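Local coordinates for protein superoxide dismutase [Fe] (Methanothermobacter thermautotrophicus, PDB 1MA1) that catalyses the iron-dependent dismutation of superoxide radicals to hydrogen peroxide and oxygen, working as a homotetramer with one iron ion per subunit, at residues 133-138 with 161-166; 106-111 with 140-145; 7-12 with 73-78. One frame throughout, in Å; residues are numbered along the deposited sequence.

How the interactions relate
Interactions 1 and 2 belong to the C-terminal domain and meet at its three-stranded antiparallel sheet. Interaction 1 joins central strand 131-138 to edge strand 164-167. Interaction 2 sets helix 100-110 against the other edge strand, 143-150. Their centres lie about 12 Å apart, their segments alternate along the chain, and they touch. Interaction 3 comes first in the chain, in the N-terminal alpha-hairpin domain, and touches neither. Its centre is about 18 Å from interaction 1 and about 30 Å from interaction 2. In interaction 1 Leu166 precedes the iron ligand Asp167; in interaction 3 Tyr78 lies near the ligand His81. All three reach a second subunit: Arg143 meets its Lys7 and Phe8, and Arg140, weakly, its Tyr78.

Interaction 1: residues 133-138 with 161-166; sequences AVLTYC and RILLVL
Backbone hydrogen bonds join the two strands in antiparallel fashion. Ala133 and Leu166 bond both ways; Leu166 N reaches Ala133 O at 2.9 Å, nearly along the C=O axis. Leu135 N donates to a lone pair of Leu164 O at 2.8 Å. The return bond to Leu135 O comes from Leu163 N, at 3.0 Å. Leu163 and Leu164 thus both face Leu135, a classic beta bulge.

One side chain takes over where the pairing ends. Thr136 OG1, anti to its backbone N (chi1 -177°), donates to a lone pair of Arg161 O at 2.6 Å. Beyond it a water accepts from Arg161 N and donates to Tyr137 O. The Arg161 side chain leads away to His159 and Gln139 of the second subunit.

Apolar contacts line both faces. Val134 and Val165 lie side by side, CG2 to CG2 at 3.6 Å, with Leu80 of helix 64-86 against Val165. On the other face Leu135 CB meets Leu164 CB at 3.7 Å, and Phe120 packs on Leu164 and Leu166.

The main-chain bonds lie in a buried contact with apolar side chains on both faces, consistent with a firm hold on the strand that carries the iron ligand Asp167.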
loop_
_atom_site.group_PDB
_atom_site.type_symbol
_atom_site.label_atom_id
_atom_site.label_comp_id
_atom_site.label_asym_id
_atom_site.label_seq_id
_atom_site.Cartn_x
_atom_site.Cartn_y
_atom_site.Cartn_z
ATOM N N ALA A 133 15.836 -0.888 3.485
ATOM C CA ALA A 133 16.570 -0.141 2.470
ATOM C C ALA A 133 17.354 -1.083 1.569
ATOM O O ALA A 133 18.019 -2.006 2.043
ATOM C CB ALA A 133 17.513 0.852 3.118
ATOM N N VAL A 134 17.267 -0.840 0.265
ATOM C CA VAL A 134 17.869 -1.708 -0.741
ATOM C C VAL A 134 18.607 -0.883 -1.781
ATOM O O VAL A 134 18.044 0.051 -2.342
ATOM C CB VAL A 134 16.789 -2.549 -1.459
ATOM C CG1 VAL A 134 17.436 -3.449 -2.485
ATOM C CG2 VAL A 134 15.999 -3.388 -0.439
ATOM N N LEU A 135 19.861 -1.236 -2.056
ATOM C CA LEU A 135 20.585 -0.627 -3.171
ATOM C C LEU A 135 20.377 -1.443 -4.434
ATOM O O LEU A 135 20.386 -2.671 -4.393
ATOM C CB LEU A 135 22.069 -0.554 -2.863
ATOM C CG LEU A 135 22.920 0.130 -3.937
ATOM C CD1 LEU A 135 22.448 1.562 -4.072
ATOM C CD2 LEU A 135 24.407 0.096 -3.552
ATOM N N THR A 136 20.197 -0.759 -5.556
ATOM C CA THR A 136 20.063 -1.410 -6.858
ATOM C C THR A 136 20.619 -0.505 -7.973
ATOM O O THR A 136 21.307 0.481 -7.692
ATOM C CB THR A 136 18.590 -1.744 -7.155
ATOM O OG1 THR A 136 18.501 -2.443 -8.403
ATOM C CG2 THR A 136 17.754 -0.471 -7.234
ATOM N N TYR A 137 20.341 -0.843 -9.228
ATOM C CA TYR A 137 21.070 -0.261 -10.357
ATOM C C TYR A 137 20.182 -0.195 -11.589
ATOM O O TYR A 137 19.578 -1.197 -11.978
ATOM C CB TYR A 137 22.320 -1.091 -10.669
ATOM C CG TYR A 137 23.033 -0.707 -11.957
ATOM C CD1 TYR A 137 23.696 0.507 -12.070
ATOM C CD2 TYR A 137 22.998 -1.546 -13.081
ATOM C CE1 TYR A 137 24.295 0.884 -13.259
ATOM C CE2 TYR A 137 23.596 -1.175 -14.275
ATOM C CZ TYR A 137 24.238 0.048 -14.355
ATOM O OH TYR A 137 24.781 0.483 -15.542
ATOM N N CYS A 138 20.086 0.988 -12.197
ATOM C CA CYS A 138 19.403 1.134 -13.489
ATOM C C CYS A 138 20.424 1.111 -14.623
ATOM O O CYS A 138 20.986 2.127 -14.991
ATOM C CB CYS A 138 18.591 2.434 -13.530
ATOM S SG CYS A 138 17.652 2.739 -15.064
ATOM N N ARG A 161 17.529 -5.411 -9.717
ATOM C CA ARG A 161 18.205 -6.494 -9.003
ATOM C C ARG A 161 18.858 -6.010 -7.722
ATOM O O ARG A 161 19.185 -4.831 -7.594
ATOM C CB ARG A 161 19.264 -7.136 -9.891
ATOM C CG ARG A 161 18.754 -7.466 -11.283
ATOM C CD ARG A 161 19.104 -8.880 -11.687
ATOM N NE ARG A 161 18.040 -9.793 -11.289
ATOM C CZ ARG A 161 18.177 -11.111 -11.174
ATOM N NH1 ARG A 161 19.349 -11.684 -11.422
ATOM N NH2 ARG A 161 17.139 -11.856 -10.800
ATOM N N ILE A 162 19.042 -6.918 -6.765
ATOM C CA ILE A 162 19.483 -6.509 -5.432
ATOM C C ILE A 162 21.008 -6.473 -5.315
ATOM O O ILE A 162 21.696 -7.426 -5.676
ATOM C CB ILE A 162 18.925 -7.452 -4.335
ATOM C CG1 ILE A 162 17.400 -7.461 -4.358
ATOM C CG2 ILE A 162 19.396 -6.989 -2.966
ATOM C CD1 ILE A 162 16.802 -8.446 -3.382
ATOM N N LEU A 163 21.528 -5.370 -4.797
ATOM C CA LEU A 163 22.952 -5.269 -4.497
ATOM C C LEU A 163 23.235 -5.329 -2.997
ATOM O O LEU A 163 24.087 -6.098 -2.541
ATOM C CB LEU A 163 23.514 -3.967 -5.066
ATOM C CG LEU A 163 23.468 -3.864 -6.583
ATOM C CD1 LEU A 163 24.035 -2.541 -7.042
ATOM C CD2 LEU A 163 24.241 -5.039 -7.166
ATOM N N LEU A 164 22.512 -4.507 -2.241
ATOM C CA LEU A 164 22.736 -4.344 -0.810
ATOM C C LEU A 164 21.373 -4.235 -0.140
ATOM O O LEU A 164 20.467 -3.584 -0.671
ATOM C CB LEU A 164 23.503 -3.049 -0.545
ATOM C CG LEU A 164 24.430 -2.958 0.667
ATOM C CD1 LEU A 164 24.421 -1.510 1.135
ATOM C CD2 LEU A 164 23.993 -3.874 1.780
ATOM N N VAL A 165 21.231 -4.839 1.032
ATOM C CA VAL A 165 19.940 -4.909 1.684
ATOM C C VAL A 165 20.095 -4.715 3.193
ATOM O O VAL A 165 21.004 -5.267 3.812
ATOM C CB VAL A 165 19.272 -6.285 1.364
ATOM C CG1 VAL A 165 18.585 -6.844 2.573
ATOM C CG2 VAL A 165 18.268 -6.125 0.234
ATOM N N LEU A 166 19.212 -3.928 3.786
ATOM C CA LEU A 166 19.223 -3.732 5.230
ATOM C C LEU A 166 17.819 -3.888 5.845
ATOM O O LEU A 166 16.940 -3.058 5.608
ATOM C CB LEU A 166 19.781 -2.334 5.540
ATOM C CG LEU A 166 19.667 -1.873 6.983
ATOM C CD1 LEU A 166 20.296 -2.915 7.898
ATOM C CD2 LEU A 166 20.317 -0.509 7.124
HETATM O O HOH W 1 18.746 -4.005 -11.576
#

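Interaction 2: residues 106-111 with 140-145; sequences IEKDFG and RTDRLF
Leu144 is the tightly packed centre of this contact. Its CB points toward helix 100-110, and CG lies anti to the carbonyl carbon (chi1 -66°). Its CD1 reaches Ile106 CG1 at 3.7 Å, the two chains crossing obliquely. Its CB lies 3.9 Å from Phe110 CE1. Phe116 of helix 113-125 meets the Phe110 ring edge-to-face, and Leu135 of strand 131-138 and Leu163 also pack on Leu144.

The buried carboxylate of Asp109 sits beside this apolar patch. Leu144 N points almost straight at its OD2, 2.8 Å away with an N-H...O angle of 176°. The approach is from well above the carboxylate plane. OD2 therefore ties the last turn of the helix to the main chain of an edge strand.

The helix ends at Phe110, and Gly111, the first residue beyond it, takes a positive phi. The strand begins at a G1 beta bulge, in which Asp142 and Arg143 both face Cys138. That bulge belongs to the hairpin joining strands 131-138 and 143-150.

The outer side is looser and polar. Exposed Lys108 bends at chi4, and its NZ donates to Asp142 O at 2.9 Å. The same NZ forms a salt bridge with Asp109 OD1 at 2.6 Å. Its charge would tend to keep the carboxylate ionised. Asp142 OD2 stays 4.3 Å from Lys108 NZ, beyond a salt bridge, while Asp142 OD1 is hydrogen-bonded to Tyr137 and Tyr105. The planes of the Asp109 carboxylate and the Arg143 guanidinium are nearly parallel, 9° apart, but the groups do not touch. A water bridges them, donating to Asp109 OD1 and accepting from Arg143 NE. Arg143 turns instead to Asp53 and Phe8 of the second subunit, in a salt bridge and a cation-pi contact.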
loop_
_atom_site.group_PDB
_atom_site.type_symbol
_atom_site.label_atom_id
_atom_site.label_comp_id
_atom_site.label_asym_id
_atom_site.label_seq_id
_atom_site.Cartn_x
_atom_site.Cartn_y
_atom_site.Cartn_z
ATOM N N ILE A 106 29.417 4.629 -6.567
ATOM C CA ILE A 106 28.894 5.321 -5.402
ATOM C C ILE A 106 29.369 6.771 -5.392
ATOM O O ILE A 106 28.616 7.684 -5.038
ATOM C CB ILE A 106 29.313 4.627 -4.092
ATOM C CG1 ILE A 106 28.502 3.339 -3.921
ATOM C CG2 ILE A 106 29.103 5.564 -2.908
ATOM C CD1 ILE A 106 28.829 2.526 -2.691
ATOM N N GLU A 107 30.613 6.986 -5.806
ATOM C CA GLU A 107 31.126 8.335 -5.972
ATOM C C GLU A 107 30.363 9.160 -6.975
ATOM O O GLU A 107 29.964 10.284 -6.666
ATOM C CB GLU A 107 32.583 8.307 -6.392
ATOM C CG GLU A 107 33.526 8.442 -5.231
ATOM C CD GLU A 107 34.886 8.935 -5.671
ATOM O OE1 GLU A 107 35.545 8.233 -6.480
ATOM O OE2 GLU A 107 35.292 10.029 -5.211
ATOM N N LYS A 108 30.187 8.623 -8.182
ATOM C CA LYS A 108 29.652 9.436 -9.266
ATOM C C LYS A 108 28.157 9.663 -9.063
ATOM O O LYS A 108 27.638 10.714 -9.429
ATOM C CB LYS A 108 29.907 8.790 -10.632
ATOM C CG LYS A 108 28.849 7.802 -11.104
ATOM C CD LYS A 108 28.912 7.627 -12.628
ATOM C CE LYS A 108 27.917 6.572 -13.116
ATOM N NZ LYS A 108 26.509 6.894 -12.746
ATOM N N ASP A 109 27.470 8.696 -8.462
ATOM C CA ASP A 109 26.042 8.820 -8.260
ATOM C C ASP A 109 25.689 9.553 -6.985
ATOM O O ASP A 109 24.677 10.252 -6.929
ATOM C CB ASP A 109 25.364 7.438 -8.283
ATOM C CG ASP A 109 25.339 6.825 -9.682
ATOM O OD1 ASP A 109 25.141 7.573 -10.671
ATOM O OD2 ASP A 109 25.501 5.594 -9.799
ATOM N N PHE A 110 26.512 9.414 -5.953
ATOM C CA PHE A 110 26.198 10.068 -4.681
ATOM C C PHE A 110 27.158 11.190 -4.300
ATOM O O PHE A 110 26.884 11.942 -3.380
ATOM C CB PHE A 110 26.148 9.043 -3.557
ATOM C CG PHE A 110 25.080 8.011 -3.731
ATOM C CD1 PHE A 110 25.348 6.819 -4.389
ATOM C CD2 PHE A 110 23.801 8.229 -3.230
ATOM C CE1 PHE A 110 24.347 5.838 -4.545
ATOM C CE2 PHE A 110 22.782 7.264 -3.375
ATOM C CZ PHE A 110 23.058 6.063 -4.036
ATOM N N GLY A 111 28.273 11.295 -5.014
ATOM C CA GLY A 111 29.242 12.328 -4.716
ATOM C C GLY A 111 30.334 11.846 -3.783
ATOM O O GLY A 111 31.500 12.225 -3.932
ATOM N N ARG A 140 19.516 1.178 -17.601
ATOM C CA ARG A 140 19.140 2.177 -18.610
ATOM C C ARG A 140 19.906 3.510 -18.464
ATOM O O ARG A 140 20.503 3.993 -19.424
ATOM C CB ARG A 140 17.640 2.455 -18.531
ATOM C CG ARG A 140 16.962 2.592 -19.865
ATOM C CD ARG A 140 16.765 1.228 -20.475
ATOM N NE ARG A 140 15.940 1.288 -21.673
ATOM C CZ ARG A 140 15.675 0.236 -22.448
ATOM N NH1 ARG A 140 16.166 -0.961 -22.142
ATOM N NH2 ARG A 140 14.927 0.389 -23.536
ATOM N N THR A 141 19.868 4.105 -17.273
ATOM C CA THR A 141 20.496 5.401 -17.043
ATOM C C THR A 141 21.862 5.239 -16.412
ATOM O O THR A 141 22.551 6.231 -16.164
ATOM C CB THR A 141 19.644 6.299 -16.102
ATOM O OG1 THR A 141 19.377 5.592 -14.888
ATOM C CG2 THR A 141 18.327 6.667 -16.744
ATOM N N ASP A 142 22.248 3.994 -16.143
ATOM C CA ASP A 142 23.582 3.677 -15.616
ATOM C C ASP A 142 23.823 4.327 -14.242
ATOM O O ASP A 142 24.877 4.912 -14.001
ATOM C CB ASP A 142 24.635 4.133 -16.629
ATOM C CG ASP A 142 26.036 3.671 -16.281
ATOM O OD1 ASP A 142 26.240 2.471 -15.969
ATOM O OD2 ASP A 142 26.943 4.524 -16.343
ATOM N N ARG A 143 22.828 4.214 -13.359
ATOM C CA ARG A 143 22.841 4.885 -12.065
ATOM C C ARG A 143 22.480 3.893 -10.953
ATOM O O ARG A 143 21.594 3.047 -11.132
ATOM C CB ARG A 143 21.854 6.064 -12.075
ATOM C CG ARG A 143 22.095 7.017 -13.238
ATOM C CD ARG A 143 20.991 8.047 -13.445
ATOM N NE ARG A 143 21.115 9.109 -12.468
ATOM C CZ ARG A 143 21.072 10.406 -12.741
ATOM N NH1 ARG A 143 20.901 10.840 -13.982
ATOM N NH2 ARG A 143 21.210 11.274 -11.756
ATOM N N LEU A 144 23.173 3.984 -9.818
ATOM C CA LEU A 144 22.722 3.326 -8.599
ATOM C C LEU A 144 21.481 4.014 -8.066
ATOM O O LEU A 144 21.437 5.238 -7.974
ATOM C CB LEU A 144 23.818 3.347 -7.527
ATOM C CG LEU A 144 25.095 2.536 -7.823
ATOM C CD1 LEU A 144 26.168 2.892 -6.801
ATOM C CD2 LEU A 144 24.786 1.012 -7.832
ATOM N N PHE A 145 20.467 3.224 -7.726
ATOM C CA PHE A 145 19.252 3.710 -7.065
ATOM C C PHE A 145 19.160 3.104 -5.670
ATOM O O PHE A 145 19.547 1.960 -5.448
ATOM C CB PHE A 145 17.993 3.294 -7.841
ATOM C CG PHE A 145 17.777 4.038 -9.131
ATOM C CD1 PHE A 145 16.824 3.596 -10.043
ATOM C CD2 PHE A 145 18.504 5.186 -9.430
ATOM C CE1 PHE A 145 16.596 4.282 -11.234
ATOM C CE2 PHE A 145 18.284 5.891 -10.630
ATOM C CZ PHE A 145 17.329 5.437 -11.530
HETATM O O HOH W 2 22.655 8.948 -9.836
#

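Interaction 3: residues 7-12 with 73-78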
loop_
_atom_site.group_PDB
_atom_site.type_symbol
_atom_site.label_atom_id
_atom_site.label_comp_id
_atom_site.label_asym_id
_atom_site.label_seq_id
_atom_site.Cartn_x
_atom_site.Cartn_y
_atom_site.Cartn_z
ATOM N N LYS A 7 9.048 -28.385 -6.544
ATOM C CA LYS A 7 10.168 -27.963 -5.729
ATOM C C LYS A 7 9.789 -26.764 -4.859
ATOM O O LYS A 7 8.914 -25.972 -5.216
ATOM C CB LYS A 7 11.355 -27.659 -6.641
ATOM C CG LYS A 7 12.653 -27.439 -5.907
ATOM C CD LYS A 7 13.867 -27.738 -6.781
ATOM C CE LYS A 7 13.949 -26.823 -7.986
ATOM N NZ LYS A 7 15.236 -26.956 -8.713
ATOM N N PHE A 8 10.424 -26.651 -3.697
ATOM C CA PHE A 8 9.932 -25.769 -2.640
ATOM C C PHE A 8 11.036 -24.953 -1.999
ATOM O O PHE A 8 12.216 -25.156 -2.269
ATOM C CB PHE A 8 9.223 -26.577 -1.557
ATOM C CG PHE A 8 7.917 -27.164 -2.000
ATOM C CD1 PHE A 8 6.767 -26.384 -2.028
ATOM C CD2 PHE A 8 7.837 -28.494 -2.434
ATOM C CE1 PHE A 8 5.551 -26.915 -2.481
ATOM C CE2 PHE A 8 6.629 -29.034 -2.890
ATOM C CZ PHE A 8 5.491 -28.243 -2.911
ATOM N N TYR A 9 10.647 -24.022 -1.144
ATOM C CA TYR A 9 11.610 -23.163 -0.484
ATOM C C TYR A 9 12.165 -23.857 0.747
ATOM O O TYR A 9 11.453 -24.601 1.418
ATOM C CB TYR A 9 10.937 -21.846 -0.093
ATOM C CG TYR A 9 10.662 -20.930 -1.260
ATOM C CD1 TYR A 9 11.709 -20.269 -1.913
ATOM C CD2 TYR A 9 9.357 -20.701 -1.706
ATOM C CE1 TYR A 9 11.460 -19.410 -2.971
ATOM C CE2 TYR A 9 9.100 -19.845 -2.762
ATOM C CZ TYR A 9 10.150 -19.204 -3.390
ATOM O OH TYR A 9 9.907 -18.391 -4.471
ATOM N N GLU A 10 13.436 -23.611 1.040
ATOM C CA GLU A 10 14.020 -24.027 2.311
ATOM C C GLU A 10 14.772 -22.903 3.009
ATOM O O GLU A 10 15.330 -22.014 2.359
ATOM C CB GLU A 10 14.951 -25.207 2.076
ATOM C CG GLU A 10 14.210 -26.466 1.671
ATOM C CD GLU A 10 15.139 -27.568 1.217
ATOM O OE1 GLU A 10 14.653 -28.709 1.001
ATOM O OE2 GLU A 10 16.351 -27.285 1.073
ATOM N N LEU A 11 14.791 -22.939 4.338
ATOM C CA LEU A 11 15.590 -21.988 5.098
ATOM C C LEU A 11 17.060 -22.180 4.762
ATOM O O LEU A 11 17.628 -23.242 5.007
ATOM C CB LEU A 11 15.378 -22.190 6.592
ATOM C CG LEU A 11 16.026 -21.122 7.481
ATOM C CD1 LEU A 11 15.333 -19.765 7.234
ATOM C CD2 LEU A 11 15.926 -21.516 8.956
ATOM N N PRO A 12 17.700 -21.159 4.179
ATOM C CA PRO A 12 19.137 -21.245 3.906
ATOM C C PRO A 12 19.926 -21.173 5.196
ATOM O O PRO A 12 19.524 -20.497 6.142
ATOM C CB PRO A 12 19.385 -20.051 3.001
ATOM C CG PRO A 12 18.422 -19.050 3.532
ATOM C CD PRO A 12 17.155 -19.856 3.768
ATOM N N PHE A 73 4.333 -11.223 -0.803
ATOM C CA PHE A 73 4.750 -10.896 0.554
ATOM C C PHE A 73 5.796 -11.892 1.059
ATOM O O PHE A 73 6.866 -11.499 1.503
ATOM C CB PHE A 73 3.538 -10.904 1.481
ATOM C CG PHE A 73 3.882 -10.713 2.931
ATOM C CD1 PHE A 73 4.330 -9.489 3.389
ATOM C CD2 PHE A 73 3.791 -11.778 3.832
ATOM C CE1 PHE A 73 4.689 -9.316 4.713
ATOM C CE2 PHE A 73 4.149 -11.611 5.172
ATOM C CZ PHE A 73 4.601 -10.373 5.608
ATOM N N HIS A 74 5.485 -13.181 0.987
ATOM C CA HIS A 74 6.337 -14.205 1.568
ATOM C C HIS A 74 7.578 -14.471 0.769
ATOM O O HIS A 74 8.638 -14.711 1.333
ATOM C CB HIS A 74 5.571 -15.517 1.738
ATOM C CG HIS A 74 4.715 -15.541 2.954
ATOM N ND1 HIS A 74 3.376 -15.853 2.912
ATOM C CD2 HIS A 74 4.998 -15.237 4.243
ATOM C CE1 HIS A 74 2.865 -15.736 4.123
ATOM N NE2 HIS A 74 3.829 -15.364 4.947
ATOM N N VAL A 75 7.451 -14.456 -0.548
ATOM C CA VAL A 75 8.609 -14.719 -1.394
ATOM C C VAL A 75 9.567 -13.525 -1.322
ATOM O O VAL A 75 10.799 -13.693 -1.284
ATOM C CB VAL A 75 8.188 -14.985 -2.853
ATOM C CG1 VAL A 75 9.408 -15.070 -3.737
ATOM C CG2 VAL A 75 7.384 -16.288 -2.931
ATOM N N GLY A 76 8.981 -12.328 -1.264
ATOM C CA GLY A 76 9.744 -11.138 -0.943
ATOM C C GLY A 76 10.469 -11.219 0.387
ATOM O O GLY A 76 11.670 -10.926 0.467
ATOM N N GLY A 77 9.741 -11.616 1.426
ATOM C CA GLY A 77 10.370 -11.976 2.677
ATOM C C GLY A 77 11.524 -12.946 2.518
ATOM O O GLY A 77 12.627 -12.688 3.003
ATOM N N TYR A 78 11.278 -14.064 1.842
ATOM C CA TYR A 78 12.317 -15.057 1.636
ATOM C C TYR A 78 13.537 -14.483 0.909
ATOM O O TYR A 78 14.674 -14.684 1.343
ATOM C CB TYR A 78 11.780 -16.225 0.825
ATOM C CG TYR A 78 12.860 -17.199 0.408
ATOM C CD1 TYR A 78 13.273 -18.214 1.259
ATOM C CD2 TYR A 78 13.488 -17.076 -0.832
ATOM C CE1 TYR A 78 14.277 -19.087 0.893
ATOM C CE2 TYR A 78 14.494 -17.938 -1.205
ATOM C CZ TYR A 78 14.888 -18.940 -0.341
ATOM O OH TYR A 78 15.903 -19.785 -0.719
HETATM O O HOH W 3 15.034 -22.453 -1.269
#
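Segment 7-12 is an extended loop ahead of helix 27-57, while 73-78 is helical throughout and lies within helix 64-86. The backbones stay well apart: the nearest CA atoms, of Tyr9 and Tyr78, are 8.4 Å from each other.

Two tyrosines bridge most of the gap. Tyr78 holds its CG anti to the backbone N (chi1 172°), so its ring reaches out to the loop. Tyr9 CD1 sits over the centre of one face of that ring, 3.7 Å from Tyr78 CE2. The planes are turned 48° to each other, an oblique pair. At the edge of the Tyr78 ring, and in its plane, Glu10 O lies 3.4 Å from Tyr78 CE1. Pro12 and Tyr78 run past each other in opposite directions, with Pro12 CD 4.1 Å from Tyr78 CE1.

The other end of Tyr9 crosses Val75 at about a right angle. Its OH lies 3.4 Å from Val75 CG1. Ala45 of helix 27-57 also packs on Tyr9, as does Cys138 of the second subunit.

A water links the segments, accepting from Glu10 N and hydrogen-bonded to Tyr78 OH at 2.9 Å. That hydroxyl also has a weak hydrogen bond with Arg140 of the second subunit. The packing is thus apolar between the rings and Val75, and the polar links at the Tyr78 hydroxyl would restrain its ring, three residues before the iron ligand His81.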